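Local structure of serpin-12 (Manduca sexta, 6CJ7) at residues I84-S89 against D365-I370; N88-L93 against P226-E231; R189-N194 against N356-A361; E197-S202 against I377-L382. The protein probably inhibits serine proteases as a member of the serpin family, and controls the prophenoloxidase activation system in larval hemolymph. All coordinates share one frame; numbering follows the deposited sequence.

The four contacts form two groups in the serpin fold. Contacts 1 and 2 have centres about 8 Å apart and share N88 and S89: the chain leaving helix 70-85 for strand 92-102 meets first the turn after strand 359-365, then the loop between strands 220-226 and 232-239. Contacts 3 and 4, about 6 Å apart between centres, join neighbouring strands 187-192 and 198-215 to the start of strand 359-365 and the loop after strand 370-377. The groups are 26 to 31 Å apart, centre to centre. Along the chain contact 3 is nested within contact 1, contact 2 crosses contact 3, and contact 4 crosses the rest. Strand 359-365, with contact 3 at its start and contact 1 at its end, spans the two groups.

Contact 1 of 4, residues I84-S89 against D365-I370; sequences IQKRNS and DNRSSI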
loop_
_atom_site.group_PDB
_atom_site.type_symbol
_atom_site.label_atom_id
_atom_site.label_comp_id
_atom_site.label_asym_id
_atom_site.label_seq_id
_atom_site.Cartn_x
_atom_site.Cartn_y
_atom_site.Cartn_z
ATOM N N ILE A 84 -8.569 9.088 -8.628
ATOM C CA ILE A 84 -7.415 9.717 -7.987
ATOM C C ILE A 84 -7.010 10.984 -8.735
ATOM O O ILE A 84 -6.816 12.048 -8.135
ATOM C CB ILE A 84 -6.245 8.721 -7.903
ATOM C CG1 ILE A 84 -6.537 7.645 -6.862
ATOM C CG2 ILE A 84 -4.961 9.452 -7.591
ATOM C CD1 ILE A 84 -5.624 6.419 -6.981
ATOM N N GLN A 85 -6.891 10.896 -10.062
ATOM C CA GLN A 85 -6.371 12.025 -10.820
ATOM C C GLN A 85 -7.364 13.173 -10.919
ATOM O O GLN A 85 -6.964 14.287 -11.267
ATOM C CB GLN A 85 -5.932 11.549 -12.203
ATOM C CG GLN A 85 -4.704 10.664 -12.092
ATOM C CD GLN A 85 -4.402 9.912 -13.356
ATOM O OE1 GLN A 85 -3.765 8.858 -13.328
ATOM N NE2 GLN A 85 -4.853 10.449 -14.483
ATOM N N LYS A 86 -8.640 12.941 -10.601
ATOM C CA LYS A 86 -9.591 14.048 -10.580
ATOM C C LYS A 86 -9.382 14.963 -9.383
ATOM O O LYS A 86 -9.909 16.081 -9.381
ATOM C CB LYS A 86 -11.030 13.537 -10.546
ATOM C CG LYS A 86 -11.579 13.072 -11.867
ATOM C CD LYS A 86 -13.096 13.029 -11.809
ATOM C CE LYS A 86 -13.620 11.608 -11.854
ATOM N NZ LYS A 86 -15.043 11.543 -11.411
ATOM N N ARG A 87 -8.644 14.513 -8.374
ATOM C CA ARG A 87 -8.557 15.249 -7.121
ATOM C C ARG A 87 -7.583 16.411 -7.262
ATOM O O ARG A 87 -6.460 16.238 -7.752
ATOM C CB ARG A 87 -8.142 14.307 -5.993
ATOM C CG ARG A 87 -9.249 13.311 -5.636
ATOM C CD ARG A 87 -8.813 12.168 -4.723
ATOM N NE ARG A 87 -9.952 11.283 -4.486
ATOM C CZ ARG A 87 -9.875 9.958 -4.381
ATOM N NH1 ARG A 87 -8.699 9.336 -4.466
ATOM N NH2 ARG A 87 -10.992 9.258 -4.191
ATOM N N ASN A 88 -8.034 17.603 -6.840
ATOM C CA ASN A 88 -7.253 18.842 -6.859
ATOM C C ASN A 88 -7.350 19.418 -5.453
ATOM O O ASN A 88 -8.099 20.357 -5.203
ATOM C CB ASN A 88 -7.776 19.833 -7.918
ATOM C CG ASN A 88 -7.328 19.475 -9.321
ATOM O OD1 ASN A 88 -6.138 19.275 -9.573
ATOM N ND2 ASN A 88 -8.279 19.397 -10.246
ATOM N N SER A 89 -6.599 18.832 -4.529
ATOM C CA SER A 89 -6.706 19.167 -3.121
ATOM C C SER A 89 -5.313 19.157 -2.515
ATOM O O SER A 89 -4.322 18.849 -3.179
ATOM C CB SER A 89 -7.599 18.168 -2.379
ATOM O OG SER A 89 -6.924 16.928 -2.267
ATOM N N ASP A 365 -9.553 4.913 0.435
ATOM C CA ASP A 365 -10.085 5.747 -0.641
ATOM C C ASP A 365 -11.607 5.736 -0.526
ATOM O O ASP A 365 -12.246 4.695 -0.717
ATOM C CB ASP A 365 -9.590 5.235 -1.995
ATOM C CG ASP A 365 -9.932 6.182 -3.143
ATOM O OD1 ASP A 365 -11.112 6.612 -3.260
ATOM O OD2 ASP A 365 -9.020 6.517 -3.932
ATOM N N ASN A 366 -12.191 6.879 -0.131
ATOM C CA ASN A 366 -13.620 6.941 0.164
ATOM C C ASN A 366 -14.490 6.878 -1.081
ATOM O O ASN A 366 -15.704 6.646 -0.969
ATOM C CB ASN A 366 -13.941 8.228 0.916
ATOM C CG ASN A 366 -13.361 8.239 2.303
ATOM O OD1 ASN A 366 -13.150 7.181 2.892
ATOM N ND2 ASN A 366 -13.100 9.426 2.838
ATOM N N ARG A 367 -13.924 7.152 -2.249
ATOM C CA ARG A 367 -14.723 7.115 -3.466
ATOM C C ARG A 367 -14.689 5.732 -4.104
ATOM O O ARG A 367 -15.703 5.256 -4.623
ATOM C CB ARG A 367 -14.231 8.165 -4.470
ATOM C CG ARG A 367 -14.967 8.100 -5.840
ATOM C CD ARG A 367 -16.106 9.031 -5.867
ATOM N NE ARG A 367 -16.914 9.005 -7.107
ATOM C CZ ARG A 367 -17.114 10.060 -7.885
ATOM N NH1 ARG A 367 -16.547 11.227 -7.585
ATOM N NH2 ARG A 367 -17.876 9.948 -8.960
ATOM N N SER A 368 -13.538 5.069 -4.061
ATOM C CA SER A 368 -13.395 3.753 -4.676
ATOM C C SER A 368 -13.538 2.602 -3.685
ATOM O O SER A 368 -13.600 1.443 -4.115
ATOM C CB SER A 368 -12.044 3.654 -5.396
ATOM O OG SER A 368 -12.056 4.450 -6.574
ATOM N N SER A 369 -13.591 2.895 -2.382
ATOM C CA SER A 369 -13.823 1.897 -1.337
ATOM C C SER A 369 -12.759 0.806 -1.352
ATOM O O SER A 369 -13.068 -0.388 -1.374
ATOM C CB SER A 369 -15.216 1.279 -1.457
ATOM O OG SER A 369 -16.217 2.268 -1.290
ATOM N N ILE A 370 -11.497 1.229 -1.316
ATOM C CA ILE A 370 -10.366 0.296 -1.276
ATOM C C ILE A 370 -9.333 0.794 -0.277
ATOM O O ILE A 370 -9.209 1.996 -0.011
ATOM C CB ILE A 370 -9.702 0.126 -2.658
ATOM C CG1 ILE A 370 -9.248 1.469 -3.224
ATOM C CG2 ILE A 370 -10.620 -0.592 -3.637
ATOM C CD1 ILE A 370 -8.225 1.309 -4.338
#
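The backbones of I84-S89 and D365-I370 stay apart, the closest CA atoms, of I84 and D365, being 8.8 Å apart, and side chains bridge the gap. R87 spans most of it, extended from CG to NE, and grips the D365 carboxylate end-on. R87 NH1 donates to D365 OD2 at 2.9 Å and R87 NH2 to D365 OD1 at 2.8 Å, with N-H...O angles of 163° and 156°. Both oxygens lie near the guanidinium plane, yet the two planes are 48° apart, with both nitrogens out of the carboxylate plane, NH2 on the syn side of OD1. D365 OD1 also accepts from R367 N and S368 N, each at 3.0 Å, an Asx turn and Asx motif that would fix the carboxylate and stabilise its charge. R367 CB touches R87 NH2 at 3.4 Å. K86 NZ and R367 NH2 are like charges 4.1 Å apart; E83 forms a salt bridge with K86 and a long, weak ion pair with R367. D365 O accepts from S369 N and D365 N donates to I370 O, a G1 beta bulge. The chain leaving helix 70-85 meets the turn between strands 359-365 and 370-377, and R87 makes a cation-pi contact with Y232 of strand 232-239.

Contact 2 of 4, residues N88-L93 against P226-E231; sequences NSRNIL and PFEYNE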
loop_
_atom_site.group_PDB
_atom_site.type_symbol
_atom_site.label_atom_id
_atom_site.label_comp_id
_atom_site.label_asym_id
_atom_site.label_seq_id
_atom_site.Cartn_x
_atom_site.Cartn_y
_atom_site.Cartn_z
ATOM N N ASN A 88 -8.034 17.603 -6.840
ATOM C CA ASN A 88 -7.253 18.842 -6.859
ATOM C C ASN A 88 -7.350 19.418 -5.453
ATOM O O ASN A 88 -8.099 20.357 -5.203
ATOM C CB ASN A 88 -7.776 19.833 -7.918
ATOM C CG ASN A 88 -7.328 19.475 -9.321
ATOM O OD1 ASN A 88 -6.138 19.275 -9.573
ATOM N ND2 ASN A 88 -8.279 19.397 -10.246
ATOM N N SER A 89 -6.599 18.832 -4.529
ATOM C CA SER A 89 -6.706 19.167 -3.121
ATOM C C SER A 89 -5.313 19.157 -2.515
ATOM O O SER A 89 -4.322 18.849 -3.179
ATOM C CB SER A 89 -7.599 18.168 -2.379
ATOM O OG SER A 89 -6.924 16.928 -2.267
ATOM N N ARG A 90 -5.244 19.476 -1.227
ATOM C CA ARG A 90 -3.961 19.419 -0.545
ATOM C C ARG A 90 -3.597 18.020 -0.057
ATOM O O ARG A 90 -2.536 17.859 0.567
ATOM C CB ARG A 90 -3.965 20.405 0.624
ATOM C CG ARG A 90 -3.806 21.876 0.179
ATOM C CD ARG A 90 -4.068 22.864 1.282
ATOM N NE ARG A 90 -5.468 22.876 1.690
ATOM C CZ ARG A 90 -5.986 23.698 2.590
ATOM N NH1 ARG A 90 -5.210 24.584 3.194
ATOM N NH2 ARG A 90 -7.280 23.630 2.890
ATOM N N ASN A 91 -4.434 17.009 -0.296
ATOM C CA ASN A 91 -4.033 15.636 -0.029
ATOM C C ASN A 91 -3.026 15.219 -1.088
ATOM O O ASN A 91 -3.309 15.309 -2.287
ATOM C CB ASN A 91 -5.236 14.690 -0.046
ATOM C CG ASN A 91 -6.256 15.018 1.025
ATOM O OD1 ASN A 91 -5.888 15.284 2.170
ATOM N ND2 ASN A 91 -7.542 15.012 0.661
ATOM N N ILE A 92 -1.851 14.772 -0.663
ATOM C CA ILE A 92 -0.807 14.378 -1.602
ATOM C C ILE A 92 -0.771 12.857 -1.679
ATOM O O ILE A 92 -0.360 12.187 -0.728
ATOM C CB ILE A 92 0.558 14.944 -1.196
ATOM C CG1 ILE A 92 0.512 16.472 -1.181
ATOM C CG2 ILE A 92 1.644 14.428 -2.150
ATOM C CD1 ILE A 92 1.808 17.113 -0.765
ATOM N N LEU A 93 -1.190 12.302 -2.814
ATOM C CA LEU A 93 -1.023 10.883 -3.098
ATOM C C LEU A 93 -0.195 10.781 -4.368
ATOM O O LEU A 93 -0.624 11.259 -5.426
ATOM C CB LEU A 93 -2.370 10.170 -3.253
ATOM C CG LEU A 93 -2.341 8.690 -3.655
ATOM C CD1 LEU A 93 -1.762 7.840 -2.526
ATOM C CD2 LEU A 93 -3.743 8.207 -4.009
ATOM N N PRO A 226 -11.328 11.814 8.750
ATOM C CA PRO A 226 -11.393 12.214 7.337
ATOM C C PRO A 226 -10.299 13.197 6.940
ATOM O O PRO A 226 -9.888 14.071 7.711
ATOM C CB PRO A 226 -12.777 12.871 7.213
ATOM C CG PRO A 226 -13.478 12.605 8.515
ATOM C CD PRO A 226 -12.412 12.417 9.543
ATOM N N PHE A 227 -9.827 13.039 5.705
ATOM C CA PHE A 227 -8.933 14.013 5.103
ATOM C C PHE A 227 -9.759 15.026 4.304
ATOM O O PHE A 227 -10.985 14.931 4.229
ATOM C CB PHE A 227 -7.878 13.304 4.252
ATOM C CG PHE A 227 -6.848 12.557 5.064
ATOM C CD1 PHE A 227 -6.959 11.183 5.268
ATOM C CD2 PHE A 227 -5.747 13.226 5.612
ATOM C CE1 PHE A 227 -5.982 10.491 6.007
ATOM C CE2 PHE A 227 -4.779 12.542 6.360
ATOM C CZ PHE A 227 -4.900 11.177 6.551
ATOM N N GLU A 228 -9.073 16.007 3.712
ATOM C CA GLU A 228 -9.733 17.148 3.075
ATOM C C GLU A 228 -10.727 16.696 2.009
ATOM O O GLU A 228 -10.439 15.802 1.210
ATOM C CB GLU A 228 -8.679 18.076 2.448
ATOM C CG GLU A 228 -9.113 19.528 2.369
ATOM C CD GLU A 228 -8.155 20.439 1.603
ATOM O OE1 GLU A 228 -7.292 19.943 0.855
ATOM O OE2 GLU A 228 -8.279 21.674 1.751
ATOM N N TYR A 229 -11.912 17.319 2.017
ATOM C CA TYR A 229 -12.998 17.037 1.074
ATOM C C TYR A 229 -13.482 15.589 1.163
ATOM O O TYR A 229 -14.147 15.095 0.246
ATOM C CB TYR A 229 -12.591 17.384 -0.365
ATOM C CG TYR A 229 -12.068 18.794 -0.502
ATOM C CD1 TYR A 229 -12.866 19.881 -0.159
ATOM C CD2 TYR A 229 -10.788 19.046 -0.962
ATOM C CE1 TYR A 229 -12.400 21.181 -0.271
ATOM C CE2 TYR A 229 -10.309 20.349 -1.082
ATOM C CZ TYR A 229 -11.118 21.408 -0.729
ATOM O OH TYR A 229 -10.647 22.700 -0.842
ATOM N N ASN A 230 -13.183 14.931 2.283
ATOM C CA ASN A 230 -13.503 13.525 2.526
ATOM C C ASN A 230 -13.051 12.629 1.375
ATOM O O ASN A 230 -13.689 11.625 1.069
ATOM C CB ASN A 230 -14.993 13.327 2.806
ATOM C CG ASN A 230 -15.264 12.047 3.586
ATOM O OD1 ASN A 230 -14.486 11.672 4.467
ATOM N ND2 ASN A 230 -16.350 11.363 3.254
ATOM N N GLU A 231 -11.924 12.976 0.749
ATOM C CA GLU A 231 -11.400 12.151 -0.339
ATOM C C GLU A 231 -10.856 10.838 0.190
ATOM O O GLU A 231 -11.000 9.786 -0.450
ATOM C CB GLU A 231 -10.303 12.910 -1.083
ATOM C CG GLU A 231 -10.848 14.082 -1.874
ATOM C CD GLU A 231 -9.767 14.984 -2.417
ATOM O OE1 GLU A 231 -8.586 14.810 -2.007
ATOM O OE2 GLU A 231 -10.111 15.874 -3.230
HETATM O O HOH W 1 -9.929 17.654 -5.275
#
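N91 and E228 mark the closest backbone approach, CA to CA 6.7 Å, between two irregular pieces of chain: the lead-in to strand 92-102 and a turn held by bonds from N230 N to F227 O and from E231 N to E228 O. Two glutamates of the turn receive most of the donors. E231 OE1 accepts from S89 OG at 2.7 Å, on its syn side and 18° out of the carboxylate plane, and from N91 ND2 at 2.9 Å, which stands above that plane. The second bond is fairly straight (163°), and E231 OE1 lies close to the N91 amide plane. S89 OG sits between its backbone N and carbonyl carbon (chi1 71°) and also accepts from N91 N, an ST turn. E231 OE2 is joined through a water to N88 N.

In the serpin fold this pairing sets the link from helix 70-85 to strand 92-102, of sheet A, against the connection between strands 220-226 and 232-239, of sheet B.

E228, extended beyond CG, points its carboxylate at R90: OE1 takes R90 N at 3.0 Å, and OE2 forms a salt bridge with R90 NH2, whose 2.5 Å is short enough to be doubtful, beside a weak bond from R90 NE. S89 CB lies 3.6 Å from Y229 CD2, at the edge of that ring, while E228 CG covers part of a face. Deeper in, N91 OD1 touches F227 CB at 3.5 Å and accepts from L176 N; the F227 ring stacks on W177 and meets F173 edge-to-face.

Contact 3 of 4, residues R189-N194 against N356-A361; sequences RNFTLN and NKPFLA
F191 and the peptide units from N356 to P358 make the tight part of this contact. F191 CG is anti to the backbone N (chi1 -178°), and the ring spreads along the backbone opposite, with N356 C and K357 CA over one face, both offset toward the rim. F191 CZ comes within 3.3 Å of K357 C. At the ring's edge, F191 CE2 meets F359 CE1 at 4.2 Å, each atom near the plane of the other's ring. F191 also rests on P380. P358 CD packs against T192 O at 3.4 Å.

The backbone is joined by one bond, T192 N to N356 O at 2.9 Å, nearly straight at 176° with the donor 35° out of the carbonyl plane; K357 CA adds a CA-H...O contact to T192 O. This places the end of strand 187-192, which pairs with strand 198-215 in sheet C of the serpin fold, on the lead-in to strand 359-365 of sheet B.

The looser side is hydrated. One water donates to N190 O and accepts from N356 ND2; another donates to N356 O and lies 2.5 Å from T192 OG1. K357, extended beyond CG, carries its NZ to P239 O.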
loop_
_atom_site.group_PDB
_atom_site.type_symbol
_atom_site.label_atom_id
_atom_site.label_comp_id
_atom_site.label_asym_id
_atom_site.label_seq_id
_atom_site.Cartn_x
_atom_site.Cartn_y
_atom_site.Cartn_z
ATOM N N ARG A 189 3.949 11.617 25.606
ATOM C CA ARG A 189 3.409 10.644 26.545
ATOM C C ARG A 189 4.056 9.304 26.238
ATOM O O ARG A 189 4.632 9.118 25.169
ATOM C CB ARG A 189 1.876 10.532 26.427
ATOM C CG ARG A 189 1.140 11.855 26.403
ATOM C CD ARG A 189 -0.363 11.638 26.298
ATOM N NE ARG A 189 -1.101 12.894 26.203
ATOM C CZ ARG A 189 -1.647 13.507 27.248
ATOM N NH1 ARG A 189 -1.533 12.973 28.459
ATOM N NH2 ARG A 189 -2.302 14.654 27.082
ATOM N N ASN A 190 3.950 8.357 27.164
ATOM C CA ASN A 190 4.538 7.053 26.904
ATOM C C ASN A 190 3.660 6.203 25.990
ATOM O O ASN A 190 2.433 6.171 26.113
ATOM C CB ASN A 190 4.813 6.309 28.202
ATOM C CG ASN A 190 6.203 6.601 28.738
ATOM O OD1 ASN A 190 7.144 6.819 27.973
ATOM N ND2 ASN A 190 6.331 6.631 30.047
ATOM N N PHE A 191 4.315 5.538 25.047
ATOM C CA PHE A 191 3.729 4.500 24.217
ATOM C C PHE A 191 4.306 3.176 24.707
ATOM O O PHE A 191 5.518 3.079 24.924
ATOM C CB PHE A 191 4.087 4.750 22.752
ATOM C CG PHE A 191 3.492 3.765 21.788
ATOM C CD1 PHE A 191 4.062 2.519 21.595
ATOM C CD2 PHE A 191 2.373 4.106 21.046
ATOM C CE1 PHE A 191 3.511 1.622 20.680
ATOM C CE2 PHE A 191 1.817 3.221 20.149
ATOM C CZ PHE A 191 2.387 1.973 19.954
ATOM N N THR A 192 3.452 2.175 24.917
ATOM C CA THR A 192 3.894 0.885 25.442
ATOM C C THR A 192 3.959 -0.109 24.294
ATOM O O THR A 192 2.932 -0.426 23.684
ATOM C CB THR A 192 2.967 0.355 26.536
ATOM O OG1 THR A 192 2.873 1.318 27.595
ATOM C CG2 THR A 192 3.519 -0.963 27.105
ATOM N N LEU A 193 5.159 -0.593 24.007
ATOM C CA LEU A 193 5.331 -1.573 22.951
ATOM C C LEU A 193 4.852 -2.940 23.422
ATOM O O LEU A 193 4.728 -3.205 24.620
ATOM C CB LEU A 193 6.797 -1.653 22.525
ATOM C CG LEU A 193 7.412 -0.525 21.690
ATOM C CD1 LEU A 193 7.674 0.713 22.524
ATOM C CD2 LEU A 193 8.706 -1.020 21.056
ATOM N N ASN A 194 4.561 -3.807 22.455
ATOM C CA ASN A 194 4.327 -5.206 22.770
ATOM C C ASN A 194 5.519 -5.747 23.545
ATOM O O ASN A 194 6.673 -5.547 23.157
ATOM C CB ASN A 194 4.112 -6.002 21.481
ATOM C CG ASN A 194 3.594 -7.402 21.736
ATOM O OD1 ASN A 194 2.997 -7.674 22.774
ATOM N ND2 ASN A 194 3.808 -8.293 20.777
ATOM N N ASN A 356 -1.965 4.428 22.491
ATOM C CA ASN A 356 -0.683 4.399 23.189
ATOM C C ASN A 356 -0.138 2.979 23.312
ATOM O O ASN A 356 0.629 2.675 24.236
ATOM C CB ASN A 356 -0.802 5.060 24.562
ATOM C CG ASN A 356 -1.763 4.332 25.492
ATOM O OD1 ASN A 356 -2.400 3.349 25.117
ATOM N ND2 ASN A 356 -1.866 4.819 26.721
ATOM N N LYS A 357 -0.565 2.119 22.402
ATOM C CA LYS A 357 -0.153 0.729 22.308
ATOM C C LYS A 357 -0.324 0.347 20.849
ATOM O O LYS A 357 -0.926 1.103 20.075
ATOM C CB LYS A 357 -0.991 -0.166 23.227
ATOM C CG LYS A 357 -2.463 -0.206 22.892
ATOM C CD LYS A 357 -3.206 -1.090 23.880
ATOM C CE LYS A 357 -4.700 -1.072 23.622
ATOM N NZ LYS A 357 -5.395 -2.175 24.345
ATOM N N PRO A 358 0.218 -0.799 20.427
ATOM C CA PRO A 358 0.166 -1.143 18.999
ATOM C C PRO A 358 -1.246 -1.130 18.408
ATOM O O PRO A 358 -2.218 -1.554 19.041
ATOM C CB PRO A 358 0.780 -2.552 18.965
ATOM C CG PRO A 358 1.753 -2.517 20.038
ATOM C CD PRO A 358 1.116 -1.707 21.168
ATOM N N PHE A 359 -1.339 -0.651 17.170
ATOM C CA PHE A 359 -2.625 -0.434 16.520
ATOM C C PHE A 359 -2.468 -0.593 15.018
ATOM O O PHE A 359 -1.354 -0.662 14.495
ATOM C CB PHE A 359 -3.209 0.952 16.860
ATOM C CG PHE A 359 -2.361 2.108 16.385
ATOM C CD1 PHE A 359 -1.374 2.637 17.208
ATOM C CD2 PHE A 359 -2.589 2.697 15.156
ATOM C CE1 PHE A 359 -0.601 3.711 16.790
ATOM C CE2 PHE A 359 -1.819 3.764 14.722
ATOM C CZ PHE A 359 -0.826 4.276 15.540
ATOM N N LEU A 360 -3.607 -0.666 14.331
ATOM C CA LEU A 360 -3.663 -0.771 12.879
ATOM C C LEU A 360 -4.154 0.547 12.301
ATOM O O LEU A 360 -5.093 1.150 12.829
ATOM C CB LEU A 360 -4.631 -1.864 12.439
ATOM C CG LEU A 360 -4.345 -3.309 12.795
ATOM C CD1 LEU A 360 -5.392 -4.160 12.088
ATOM C CD2 LEU A 360 -2.928 -3.696 12.351
ATOM N N ALA A 361 -3.535 0.992 11.214
ATOM C CA ALA A 361 -4.015 2.165 10.498
ATOM C C ALA A 361 -4.223 1.797 9.040
ATOM O O ALA A 361 -3.366 1.163 8.424
ATOM C CB ALA A 361 -3.033 3.337 10.622
HETATM O O HOH W 2 -0.020 7.374 26.939
HETATM O O HOH W 3 0.984 2.911 27.056
#

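Contact 4 of 4, residues E197-S202 against I377-L382; sequences EKKVAS and IMDPTL
K199 and D379 carry the charged part of the contact. The lysine chain, extended beyond CG, crosses the aspartate at about a right angle, and K199 NZ forms a salt bridge with D379 OD2 at 2.7 Å, using the syn lone pair of that oxygen. A weak bond at 3.5 Å links the same K199 NZ to T381 OG1.

The polar bonds behind the salt bridge hold D379 in place. D379 CG is anti to the backbone N (chi1 -175°), and D379 OD1 accepts from T381 OG1 at 2.6 Å and from T381 N at 3.0 Å, the latter an Asx turn with an N-H...O angle of 154°. Both donors come from the same face of the carboxylate plane. T381 OG1 is therefore both a donor to D379 and a weak acceptor from K199.

D379 to L382 form a type I beta turn, closed by a weak L382 N to D379 O bond, just after strand 370-377 of sheet B; D379 O also accepts from N35 ND2. The turn packs on the beginning of strand 198-215 of sheet C, beside its antiparallel neighbour 187-192.

The apolar contact is A201 CB against P380 CG at 4.1 Å; P380 also touches P273 and F275 of strand 265-282. Two methyl groups meet polar atoms instead: T381 CG2 touches the backbone oxygen V200 O at 3.3 Å, and L382 CD1 lies 4.1 Å from the ammonium K199 NZ.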
loop_
_atom_site.group_PDB
_atom_site.type_symbol
_atom_site.label_atom_id
_atom_site.label_comp_id
_atom_site.label_asym_id
_atom_site.label_seq_id
_atom_site.Cartn_x
_atom_site.Cartn_y
_atom_site.Cartn_z
ATOM N N GLU A 197 8.164 -2.610 26.831
ATOM C CA GLU A 197 9.055 -1.455 26.750
ATOM C C GLU A 197 8.257 -0.165 26.568
ATOM O O GLU A 197 7.331 -0.112 25.757
ATOM C CB GLU A 197 10.020 -1.628 25.581
ATOM C CG GLU A 197 11.044 -0.520 25.460
ATOM C CD GLU A 197 11.893 -0.649 24.201
ATOM O OE1 GLU A 197 11.804 -1.689 23.514
ATOM O OE2 GLU A 197 12.663 0.285 23.898
ATOM N N LYS A 198 8.608 0.873 27.333
ATOM C CA LYS A 198 7.990 2.191 27.221
ATOM C C LYS A 198 8.874 3.119 26.395
ATOM O O LYS A 198 10.095 3.156 26.590
ATOM C CB LYS A 198 7.764 2.824 28.602
ATOM C CG LYS A 198 6.774 2.125 29.526
ATOM C CD LYS A 198 6.871 2.684 30.961
ATOM C CE LYS A 198 5.850 3.811 31.220
ATOM N NZ LYS A 198 6.041 4.578 32.516
ATOM N N LYS A 199 8.254 3.884 25.496
ATOM C CA LYS A 199 8.947 4.868 24.666
ATOM C C LYS A 199 8.122 6.143 24.561
ATOM O O LYS A 199 6.910 6.087 24.316
ATOM C CB LYS A 199 9.195 4.344 23.246
ATOM C CG LYS A 199 10.382 3.418 23.075
ATOM C CD LYS A 199 10.822 3.436 21.603
ATOM C CE LYS A 199 11.885 2.401 21.290
ATOM N NZ LYS A 199 12.192 2.380 19.831
ATOM N N VAL A 200 8.798 7.290 24.680
ATOM C CA VAL A 200 8.142 8.583 24.497
ATOM C C VAL A 200 7.733 8.756 23.045
ATOM O O VAL A 200 8.529 8.500 22.132
ATOM C CB VAL A 200 9.086 9.709 24.938
ATOM C CG1 VAL A 200 8.603 11.058 24.422
ATOM C CG2 VAL A 200 9.200 9.709 26.441
ATOM N N ALA A 201 6.491 9.192 22.825
ATOM C CA ALA A 201 6.000 9.523 21.495
ATOM C C ALA A 201 5.193 10.815 21.564
ATOM O O ALA A 201 4.754 11.253 22.638
ATOM C CB ALA A 201 5.142 8.391 20.896
ATOM N N SER A 202 5.015 11.435 20.400
ATOM C CA SER A 202 4.265 12.684 20.270
ATOM C C SER A 202 2.815 12.379 19.916
ATOM O O SER A 202 2.507 12.001 18.781
ATOM C CB SER A 202 4.900 13.582 19.210
ATOM O OG SER A 202 6.163 14.050 19.644
ATOM N N ILE A 377 1.282 -0.577 13.298
ATOM C CA ILE A 377 2.158 0.349 14.005
ATOM C C ILE A 377 2.493 -0.286 15.349
ATOM O O ILE A 377 1.695 -0.235 16.293
ATOM C CB ILE A 377 1.518 1.730 14.171
ATOM C CG1 ILE A 377 1.014 2.233 12.812
ATOM C CG2 ILE A 377 2.497 2.686 14.829
ATOM C CD1 ILE A 377 2.087 2.746 11.911
ATOM N N MET A 378 3.680 -0.901 15.428
ATOM C CA MET A 378 4.231 -1.424 16.674
ATOM C C MET A 378 5.012 -0.387 17.459
ATOM O O MET A 378 5.159 -0.535 18.677
ATOM C CB MET A 378 5.169 -2.613 16.422
ATOM C CG MET A 378 4.562 -3.777 15.672
ATOM S SD MET A 378 2.959 -4.380 16.306
ATOM C CE MET A 378 3.410 -5.402 17.777
ATOM N N ASP A 379 5.564 0.611 16.787
ATOM C CA ASP A 379 6.454 1.577 17.427
ATOM C C ASP A 379 6.437 2.846 16.586
ATOM O O ASP A 379 7.137 2.923 15.572
ATOM C CB ASP A 379 7.880 1.017 17.535
ATOM C CG ASP A 379 8.828 1.933 18.300
ATOM O OD1 ASP A 379 8.470 3.106 18.544
ATOM O OD2 ASP A 379 9.946 1.478 18.651
ATOM N N PRO A 380 5.656 3.858 16.969
ATOM C CA PRO A 380 5.552 5.062 16.136
ATOM C C PRO A 380 6.804 5.928 16.131
ATOM O O PRO A 380 6.837 6.907 15.375
ATOM C CB PRO A 380 4.367 5.812 16.764
ATOM C CG PRO A 380 4.423 5.410 18.212
ATOM C CD PRO A 380 4.831 3.948 18.187
ATOM N N THR A 381 7.816 5.620 16.949
ATOM C CA THR A 381 9.038 6.416 16.984
ATOM C C THR A 381 10.032 6.008 15.909
ATOM O O THR A 381 11.046 6.690 15.734
ATOM C CB THR A 381 9.717 6.315 18.356
ATOM O OG1 THR A 381 10.268 4.999 18.545
ATOM C CG2 THR A 381 8.721 6.604 19.465
ATOM N N LEU A 382 9.770 4.917 15.199
ATOM C CA LEU A 382 10.674 4.396 14.188
ATOM C C LEU A 382 10.068 4.613 12.814
ATOM O O LEU A 382 8.878 4.353 12.602
ATOM C CB LEU A 382 10.948 2.905 14.412
ATOM C CG LEU A 382 11.663 2.608 15.733
ATOM C CD1 LEU A 382 11.809 1.115 15.962
ATOM C CD2 LEU A 382 13.014 3.291 15.770
#